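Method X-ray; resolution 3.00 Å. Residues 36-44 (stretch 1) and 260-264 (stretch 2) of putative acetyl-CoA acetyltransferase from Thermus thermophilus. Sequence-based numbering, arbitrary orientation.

Stretch 1 (36-44) VLVDRSGVP
Stretch 2 260-264: AAVLL

No hydrogen bond joins these two stretches: the contact is van der Waals packing, of methyls against methyls and of Leu37 against the strand backbone, and every close contact involves Leu37 or Leu263, which supply about two thirds of the buried area. Stretch 1 is a helical segment followed by a turn; stretch 2 is one length of extended strand that continues at both ends. Their axes approach to 8.6 Å, and their N-to-C directions differ by 43° (signed crossing angle -43°). The register is set by Leu37 and Ala261, whose CA atoms are 6.7 Å apart. Together the stretches bury 255 Å².

The strand has phi/psi from -150/139 at Ala261 to -98/120 at Leu263, so its side chains alternate. Ala261 and Leu263 point their CA-to-CB bonds toward the helix, while Val262 and Leu264 point away. Leu37, helical at -57/-48, points toward the strand with chi1 t (-178°) and chi2 p (74°). Leu37 CD1 lies 3.3 Å from Ala261 O, a close van der Waals approach. Leu37 CD2 packs 4.1 Å from Ala261 CB and 3.5 Å from Leu263 CB, and also sits 3.5 Å from Leu263 N. Alanine suits this site because its single methyl gives an apolar surface while letting the leucine branch come down near the strand backbone.

Leu263 has the same rotamer, chi1 t (176°) and chi2 p (70°), and its long side chain reaches Ser41 and Val43. There Leu263 CD2 is 3.7 Å from Ser41 CB and 4.2 Å from Val43 CG2. Serine can sit beside this methyl because its hydroxyl is occupied within its own stretch: with chi1 p (73°), Ser41 OG donates to Val38 O at 2.7 Å and accepts from Val43 N at 3.0 Å. The serine thus links Val38 to Val43, across Gly42.

Helical bonding includes Arg40 N to Val36 O at 3.2 Å and Ser41 N to Val38 O at 3.1 Å; Gly42 N to Val38 O, at 3.3 Å, is weak. Gly42 then departs from helical geometry with phi/psi 81/24, where a CB would be jammed against the preceding carbonyl oxygen, so glycine fits. Val43 follows in extended conformation (-115/114, chi1 t), its buried branched side chain turned toward the strand. Asp39 and Arg40 are exposed and out of reach of the strand, as suits charged residues.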

# COMPACT_ATOMS: atom_id res chain seq x y z
N VAL C 36 18.47 29.91 8.59
CA VAL C 36 18.74 31.17 7.91
C VAL C 36 18.15 32.39 8.61
O VAL C 36 18.78 33.44 8.70
CB VAL C 36 18.22 31.15 6.48
CG1 VAL C 36 18.44 32.51 5.82
CG2 VAL C 36 18.94 30.06 5.70
N LEU C 37 16.93 32.25 9.10
CA LEU C 37 16.25 33.34 9.79
C LEU C 37 17.08 33.84 10.96
O LEU C 37 17.28 35.04 11.14
CB LEU C 37 14.90 32.88 10.30
CG LEU C 37 14.09 33.96 10.99
CD1 LEU C 37 13.53 34.94 9.97
CD2 LEU C 37 12.98 33.29 11.76
N VAL C 38 17.56 32.90 11.78
CA VAL C 38 18.35 33.24 12.94
C VAL C 38 19.76 33.72 12.60
O VAL C 38 20.26 34.68 13.18
CB VAL C 38 18.43 32.03 13.90
CG1 VAL C 38 19.79 31.95 14.58
CG2 VAL C 38 17.34 32.15 14.95
N ASP C 39 20.40 33.04 11.66
CA ASP C 39 21.75 33.41 11.28
C ASP C 39 21.88 34.88 10.91
O ASP C 39 22.73 35.58 11.45
CB ASP C 39 22.25 32.56 10.11
CG ASP C 39 22.51 31.12 10.51
OD1 ASP C 39 23.08 30.89 11.60
OD2 ASP C 39 22.15 30.22 9.71
N ARG C 40 21.04 35.35 10.00
CA ARG C 40 21.12 36.74 9.57
C ARG C 40 20.53 37.77 10.54
O ARG C 40 20.71 38.97 10.36
CB ARG C 40 20.48 36.90 8.19
CG ARG C 40 19.09 36.34 8.08
CD ARG C 40 18.51 36.58 6.70
NE ARG C 40 19.23 35.89 5.62
CZ ARG C 40 18.83 35.91 4.35
NH1 ARG C 40 17.73 36.58 4.01
NH2 ARG C 40 19.53 35.27 3.42
N SER C 41 19.83 37.30 11.57
CA SER C 41 19.22 38.19 12.55
C SER C 41 20.21 38.65 13.62
O SER C 41 20.09 39.74 14.17
CB SER C 41 18.07 37.49 13.26
OG SER C 41 18.58 36.52 14.17
N GLY C 42 21.19 37.80 13.92
CA GLY C 42 22.15 38.14 14.94
C GLY C 42 21.56 37.88 16.31
O GLY C 42 21.97 38.47 17.31
N VAL C 43 20.58 36.98 16.35
CA VAL C 43 19.95 36.62 17.60
C VAL C 43 20.29 35.15 17.82
O VAL C 43 19.88 34.31 17.04
CB VAL C 43 18.41 36.77 17.53
CG1 VAL C 43 17.79 36.39 18.86
CG2 VAL C 43 18.04 38.19 17.16
N PRO C 44 21.07 34.84 18.86
CA PRO C 44 21.43 33.44 19.13
C PRO C 44 20.20 32.55 19.26
O PRO C 44 19.18 32.95 19.83
CB PRO C 44 22.24 33.54 20.43
CG PRO C 44 21.74 34.80 21.07
CD PRO C 44 21.64 35.73 19.89
N ALA C 260 9.03 28.87 4.72
CA ALA C 260 9.25 30.27 5.07
C ALA C 260 9.15 30.44 6.58
O ALA C 260 8.44 29.69 7.24
CB ALA C 260 8.22 31.16 4.37
N ALA C 261 9.88 31.41 7.11
CA ALA C 261 9.88 31.66 8.55
C ALA C 261 10.12 33.13 8.85
O ALA C 261 10.95 33.77 8.22
CB ALA C 261 10.95 30.82 9.22
N VAL C 262 9.40 33.66 9.83
CA VAL C 262 9.56 35.04 10.23
C VAL C 262 9.84 35.10 11.73
O VAL C 262 9.25 34.36 12.51
CB VAL C 262 8.30 35.90 9.83
CG1 VAL C 262 7.04 35.13 10.04
CG2 VAL C 262 8.26 37.19 10.63
N LEU C 263 10.78 35.96 12.12
CA LEU C 263 11.18 36.11 13.51
C LEU C 263 10.50 37.30 14.19
O LEU C 263 10.67 38.45 13.77
CB LEU C 263 12.70 36.27 13.60
CG LEU C 263 13.29 36.54 14.99
CD1 LEU C 263 13.18 35.28 15.85
CD2 LEU C 263 14.74 36.95 14.84
N LEU C 264 9.74 37.03 15.24
CA LEU C 264 9.06 38.08 15.98
C LEU C 264 9.62 38.19 17.39
O LEU C 264 9.92 37.19 18.04
CB LEU C 264 7.56 37.81 16.05
CG LEU C 264 6.75 38.06 14.78
CD1 LEU C 264 7.04 36.97 13.78
CD2 LEU C 264 5.27 38.07 15.10